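Local coordinates for Iron(III) ABC transporter, periplasmic iron-compound-binding protein (Vibrio cholerae, PDB 5GGY) that probably binds ferric hydroxamate siderophores such as the ferric complex of Desferal in the periplasm and delivers them to an ABC transporter for iron uptake, at residues L22-L27 against P254-G259; V50-V55 against L264-E269. All blocks are in the same frame, centred on the assembly; numbering follows the deposited sequence.

Overall arrangement
Both contacts join the N-terminal part of the chain to its C-terminal part in a two-lobed periplasmic binding protein whose lobes are bridged by the long helix 130-154. Contact 1 is buried and sets the start of helix 24-32 against the loop after strand 249-252; contact 2 lies at the surface, where the loop after helix 43-49 meets helix 262-276. Loop 254-259 of contact 1 leads into that same helix. Their centres are about 9 Å apart; Gln52 NE2 probably hydrogen-bonds to Pro254 O, and Trp24 packs on Val50. Indole rings and a water-linked aspartate mark the buried contact; the surface one rests on a methylene group over a tyrosine.

Contact 1 of 2, residues L22-L27 against P254-G259; sequences LNWDLL and PVWSYG
Asp25 and Gly259 bring the two backbones together, their CA atoms 3.9 Å apart, where the first turn of helix 24-32, from the N-terminal part of the chain, meets the irregular loop after strand 249-252, between the two lobes. Gly259 has no side chain, so Asp25 CB can lie directly against its backbone, 3.5 Å from Gly259 C. Beside this, the indoles of Trp24 and Trp256 form a T-shaped pair. The edge of Trp24 is directed at the face of Trp256, with CE3 of Trp24 3.7 Å from CZ2 of Trp256 and the six-membered rings at 73°. Trp256 CG is anti to the backbone N (chi1 -166°), which extends its ring toward the helix; Tyr258 CD1 lies toward the rim of the opposite face. Trp24 NE1 hydrogen-bonds to Pro41 O, and Arg65 makes a cation-pi contact with the same indole. The Asp25 carboxylate turns back on its own helix, OD1 accepting the backbone N-H of Leu26 at 2.6 Å from above the carboxylate plane. Broad aromatic surfaces thus supply the apolar part, while one backbone N-H, a weak bond from Asn23 ND2 and a water shared with Gly259 O donate to the carboxylate.

Contact 2 of 2, residues V50-V55 against L264-E269; sequences VVQPEV and LRYSAE
Gln52 lays its aliphatic part across the ring of Tyr266, the central interaction between the loop 50-55 and helix 262-276. This is a CH-pi contact: Gln52 CG stands 3.5 Å from the ring centroid and 14° off the normal, nearly above the middle of one face. A chi1 of 61° places CG between the backbone N and the carbonyl carbon, and the bend at chi2 then carries the amide onward, with its plane 57° from that of the ring. Glutamine suits the position because its methylene groups can cover an aromatic face while its amide reaches a polar partner. Tyrosine likewise offers a flat apolar surface along with a hydroxyl.

Apolar packing continues at Pro53. The cis peptide bond before it turns the loop, and the rigid ring lies on Tyr266 with Pro53 CD 4.2 Å from Tyr266 CE1, a looser approach than that of Gln52 CG.

The polar ends of the CH-pi pair find their partners beyond these two segments: Gln52 NE2 probably hydrogen-bonds to Pro254 O, and Tyr266 OH bonds to Glu32 OE1.

The loop 50-55 thus lies against helix 24-32, where Pro53 packs on Glu28, Leu31 and Glu32, and against the loop 254-259, where Gln52 touches Val255. Through Tyr266 it joins the N-terminal part of the chain to helix 262-276 across the boundary between the lobes, beside the loop that leads from strand 249-252 into that helix.

Contact 1 of 2, residues L22-L27 against P254-G259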
loop_
_atom_site.group_PDB
_atom_site.type_symbol
_atom_site.label_atom_id
_atom_site.label_comp_id
_atom_site.label_asym_id
_atom_site.label_seq_id
_atom_site.Cartn_x
_atom_site.Cartn_y
_atom_site.Cartn_z
ATOM N N LEU A 22 -6.373 0.520 24.437
ATOM C CA LEU A 22 -5.731 1.404 25.407
ATOM C C LEU A 22 -5.029 2.606 24.783
ATOM O O LEU A 22 -4.457 3.427 25.496
ATOM C CB LEU A 22 -4.723 0.621 26.246
ATOM C CG LEU A 22 -5.303 -0.541 27.051
ATOM C CD1 LEU A 22 -4.252 -1.089 27.990
ATOM C CD2 LEU A 22 -6.543 -0.108 27.817
ATOM N N ASN A 23 -5.068 2.713 23.461
ATOM C CA ASN A 23 -4.456 3.853 22.792
ATOM C C ASN A 23 -5.290 4.325 21.606
ATOM O O ASN A 23 -6.091 3.568 21.058
ATOM C CB ASN A 23 -3.038 3.509 22.341
ATOM C CG ASN A 23 -2.025 4.546 22.779
ATOM O OD1 ASN A 23 -2.201 5.209 23.801
ATOM N ND2 ASN A 23 -0.956 4.692 22.006
ATOM N N TRP A 24 -5.098 5.582 21.217
ATOM C CA TRP A 24 -5.907 6.193 20.168
ATOM C C TRP A 24 -5.604 5.640 18.779
ATOM O O TRP A 24 -6.505 5.530 17.945
ATOM C CB TRP A 24 -5.717 7.709 20.176
ATOM C CG TRP A 24 -6.469 8.381 21.278
ATOM C CD1 TRP A 24 -7.367 7.800 22.129
ATOM C CD2 TRP A 24 -6.394 9.762 21.655
ATOM N NE1 TRP A 24 -7.856 8.734 23.010
ATOM C CE2 TRP A 24 -7.275 9.946 22.741
ATOM C CE3 TRP A 24 -5.671 10.860 21.181
ATOM C CZ2 TRP A 24 -7.451 11.183 23.358
ATOM C CZ3 TRP A 24 -5.848 12.085 21.795
ATOM C CH2 TRP A 24 -6.730 12.237 22.872
ATOM N N ASP A 25 -4.342 5.301 18.526
ATOM C CA ASP A 25 -3.962 4.745 17.233
ATOM C C ASP A 25 -4.622 3.384 17.045
ATOM O O ASP A 25 -5.189 3.099 15.992
ATOM C CB ASP A 25 -2.436 4.642 17.107
ATOM C CG ASP A 25 -1.813 3.770 18.179
ATOM O OD1 ASP A 25 -2.445 3.580 19.238
ATOM O OD2 ASP A 25 -0.687 3.274 17.961
ATOM N N LEU A 26 -4.564 2.561 18.088
ATOM C CA LEU A 26 -5.204 1.252 18.088
ATOM C C LEU A 26 -6.719 1.378 18.045
ATOM O O LEU A 26 -7.401 0.553 17.438
ATOM C CB LEU A 26 -4.788 0.452 19.322
ATOM C CG LEU A 26 -3.324 0.022 19.382
ATOM C CD1 LEU A 26 -3.033 -0.743 20.667
ATOM C CD2 LEU A 26 -2.961 -0.810 18.155
ATOM N N LEU A 27 -7.241 2.407 18.706
ATOM C CA LEU A 27 -8.671 2.684 18.680
ATOM C C LEU A 27 -9.120 2.963 17.255
ATOM O O LEU A 27 -10.172 2.496 16.826
ATOM C CB LEU A 27 -9.016 3.866 19.586
ATOM C CG LEU A 27 -10.485 4.299 19.606
ATOM C CD1 LEU A 27 -11.408 3.125 19.902
ATOM C CD2 LEU A 27 -10.701 5.413 20.617
ATOM N N PRO A 254 -8.069 19.160 12.585
ATOM C CA PRO A 254 -7.623 18.101 13.502
ATOM C C PRO A 254 -7.486 16.712 12.879
ATOM O O PRO A 254 -8.478 16.067 12.549
ATOM C CB PRO A 254 -8.716 18.098 14.575
ATOM C CG PRO A 254 -9.191 19.503 14.611
ATOM C CD PRO A 254 -9.126 19.993 13.190
ATOM N N VAL A 255 -6.242 16.275 12.708
ATOM C CA VAL A 255 -5.937 14.904 12.314
ATOM C C VAL A 255 -4.799 14.383 13.177
ATOM O O VAL A 255 -3.729 14.984 13.234
ATOM C CB VAL A 255 -5.541 14.789 10.830
ATOM C CG1 VAL A 255 -5.176 13.354 10.507
ATOM C CG2 VAL A 255 -6.673 15.261 9.929
ATOM N N TRP A 256 -5.038 13.265 13.852
ATOM C CA TRP A 256 -4.069 12.713 14.789
ATOM C C TRP A 256 -2.791 12.277 14.075
ATOM O O TRP A 256 -2.814 11.407 13.201
ATOM C CB TRP A 256 -4.688 11.541 15.554
ATOM C CG TRP A 256 -3.919 11.102 16.773
ATOM C CD1 TRP A 256 -3.529 9.831 17.075
ATOM C CD2 TRP A 256 -3.463 11.928 17.854
ATOM N NE1 TRP A 256 -2.857 9.811 18.274
ATOM C CE2 TRP A 256 -2.801 11.087 18.772
ATOM C CE3 TRP A 256 -3.547 13.296 18.133
ATOM C CZ2 TRP A 256 -2.228 11.569 19.949
ATOM C CZ3 TRP A 256 -2.977 13.773 19.301
ATOM C CH2 TRP A 256 -2.326 12.912 20.193
ATOM N N SER A 257 -1.679 12.897 14.456
ATOM C CA SER A 257 -0.395 12.633 13.821
ATOM C C SER A 257 0.314 11.442 14.453
ATOM O O SER A 257 1.467 11.155 14.137
ATOM C CB SER A 257 0.499 13.870 13.897
ATOM O OG SER A 257 -0.179 15.025 13.430
ATOM N N TYR A 258 -0.386 10.757 15.350
ATOM C CA TYR A 258 0.145 9.560 15.987
ATOM C C TYR A 258 -0.889 8.438 15.951
ATOM O O TYR A 258 -1.143 7.781 16.961
ATOM C CB TYR A 258 0.563 9.856 17.427
ATOM C CG TYR A 258 1.243 11.199 17.591
ATOM C CD1 TYR A 258 0.525 12.316 18.005
ATOM C CD2 TYR A 258 2.596 11.354 17.321
ATOM C CE1 TYR A 258 1.135 13.541 18.153
ATOM C CE2 TYR A 258 3.218 12.581 17.467
ATOM C CZ TYR A 258 2.481 13.672 17.884
ATOM O OH TYR A 258 3.084 14.900 18.032
ATOM N N GLY A 259 -1.485 8.227 14.782
ATOM C CA GLY A 259 -2.570 7.275 14.644
ATOM C C GLY A 259 -2.221 6.027 13.853
ATOM O O GLY A 259 -1.061 5.618 13.792
HETATM O O HOH W 1 0.125 3.508 14.819
#

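Contact 2 of 2, residues V50-V55 against L264-E269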
loop_
_atom_site.group_PDB
_atom_site.type_symbol
_atom_site.label_atom_id
_atom_site.label_comp_id
_atom_site.label_asym_id
_atom_site.label_seq_id
_atom_site.Cartn_x
_atom_site.Cartn_y
_atom_site.Cartn_z
ATOM N N VAL A 50 -8.550 13.641 17.546
ATOM C CA VAL A 50 -8.530 12.624 16.492
ATOM C C VAL A 50 -9.703 12.760 15.524
ATOM O O VAL A 50 -9.547 12.574 14.315
ATOM C CB VAL A 50 -8.548 11.205 17.083
ATOM C CG1 VAL A 50 -8.374 10.169 15.980
ATOM C CG2 VAL A 50 -7.457 11.056 18.125
ATOM N N VAL A 51 -10.874 13.069 16.075
ATOM C CA VAL A 51 -12.098 13.301 15.307
ATOM C C VAL A 51 -12.571 12.066 14.535
ATOM O O VAL A 51 -13.651 11.537 14.803
ATOM C CB VAL A 51 -11.926 14.473 14.319
ATOM C CG1 VAL A 51 -13.242 14.780 13.636
ATOM C CG2 VAL A 51 -11.400 15.705 15.039
ATOM N N GLN A 52 -11.770 11.615 13.573
ATOM C CA GLN A 52 -12.134 10.465 12.749
ATOM C C GLN A 52 -11.134 9.317 12.908
ATOM O O GLN A 52 -9.927 9.549 13.007
ATOM C CB GLN A 52 -12.249 10.869 11.272
ATOM C CG GLN A 52 -10.969 11.407 10.644
ATOM C CD GLN A 52 -10.688 12.856 11.003
ATOM O OE1 GLN A 52 -11.564 13.713 10.903
ATOM N NE2 GLN A 52 -9.460 13.133 11.432
ATOM N N PRO A 53 -11.634 8.070 12.936
ATOM C CA PRO A 53 -13.046 7.685 12.814
ATOM C C PRO A 53 -13.853 7.960 14.081
ATOM O O PRO A 53 -13.290 7.979 15.177
ATOM C CB PRO A 53 -12.970 6.182 12.536
ATOM C CG PRO A 53 -11.735 5.755 13.225
ATOM C CD PRO A 53 -10.760 6.891 13.067
ATOM N N GLU A 54 -15.155 8.177 13.924
ATOM C CA GLU A 54 -16.019 8.477 15.058
ATOM C C GLU A 54 -16.178 7.270 15.975
ATOM O O GLU A 54 -16.465 6.165 15.518
ATOM C CB GLU A 54 -17.395 8.945 14.584
ATOM C CG GLU A 54 -18.349 9.265 15.726
ATOM C CD GLU A 54 -19.785 9.436 15.274
ATOM O OE1 GLU A 54 -20.672 9.545 16.148
ATOM O OE2 GLU A 54 -20.030 9.460 14.048
ATOM N N VAL A 55 -15.983 7.491 17.270
ATOM C CA VAL A 55 -16.188 6.442 18.257
ATOM C C VAL A 55 -17.676 6.273 18.543
ATOM O O VAL A 55 -18.354 7.238 18.894
ATOM C CB VAL A 55 -15.443 6.752 19.569
ATOM C CG1 VAL A 55 -15.785 5.726 20.633
ATOM C CG2 VAL A 55 -13.940 6.800 19.326
ATOM N N LEU A 264 -3.281 8.176 7.871
ATOM C CA LEU A 264 -2.445 8.589 6.752
ATOM C C LEU A 264 -3.308 9.177 5.640
ATOM O O LEU A 264 -2.941 10.172 5.013
ATOM C CB LEU A 264 -1.629 7.406 6.224
ATOM C CG LEU A 264 -0.791 6.650 7.258
ATOM C CD1 LEU A 264 -0.168 5.408 6.639
ATOM C CD2 LEU A 264 0.278 7.554 7.851
ATOM N N ARG A 265 -4.460 8.552 5.407
ATOM C CA ARG A 265 -5.407 9.028 4.406
ATOM C C ARG A 265 -6.027 10.356 4.825
ATOM O O ARG A 265 -6.153 11.273 4.015
ATOM C CB ARG A 265 -6.513 7.996 4.170
ATOM C CG ARG A 265 -7.554 8.427 3.143
ATOM C CD ARG A 265 -8.869 7.670 3.307
ATOM N NE ARG A 265 -9.930 8.241 2.480
ATOM C CZ ARG A 265 -10.367 7.708 1.343
ATOM N NH1 ARG A 265 -9.846 6.578 0.888
ATOM N NH2 ARG A 265 -11.333 8.306 0.660
ATOM N N TYR A 266 -6.421 10.444 6.092
ATOM C CA TYR A 266 -7.030 11.655 6.631
ATOM C C TYR A 266 -6.047 12.816 6.618
ATOM O O TYR A 266 -6.399 13.939 6.252
ATOM C CB TYR A 266 -7.532 11.413 8.056
ATOM C CG TYR A 266 -8.547 10.297 8.168
ATOM C CD1 TYR A 266 -8.527 9.420 9.244
ATOM C CD2 TYR A 266 -9.528 10.124 7.201
ATOM C CE1 TYR A 266 -9.452 8.402 9.354
ATOM C CE2 TYR A 266 -10.460 9.106 7.303
ATOM C CZ TYR A 266 -10.416 8.249 8.382
ATOM O OH TYR A 266 -11.340 7.237 8.485
ATOM N N SER A 267 -4.811 12.539 7.023
ATOM C CA SER A 267 -3.759 13.548 7.007
ATOM C C SER A 267 -3.541 14.076 5.594
ATOM O O SER A 267 -3.440 15.284 5.380
ATOM C CB SER A 267 -2.448 12.978 7.558
ATOM O OG SER A 267 -2.580 12.557 8.904
ATOM N N ALA A 268 -3.479 13.157 4.635
ATOM C CA ALA A 268 -3.252 13.506 3.237
ATOM C C ALA A 268 -4.328 14.438 2.696
ATOM O O ALA A 268 -4.026 15.384 1.972
ATOM C CB ALA A 268 -3.172 12.249 2.391
ATOM N N GLU A 269 -5.580 14.164 3.052
ATOM C CA GLU A 269 -6.709 14.966 2.592
ATOM C C GLU A 269 -6.747 16.332 3.272
ATOM O O GLU A 269 -7.022 17.347 2.631
ATOM C CB GLU A 269 -8.025 14.220 2.832
ATOM C CG GLU A 269 -8.162 12.935 2.024
ATOM C CD GLU A 269 -9.504 12.258 2.220
ATOM O OE1 GLU A 269 -10.043 12.322 3.344
ATOM O OE2 GLU A 269 -10.022 11.664 1.249
#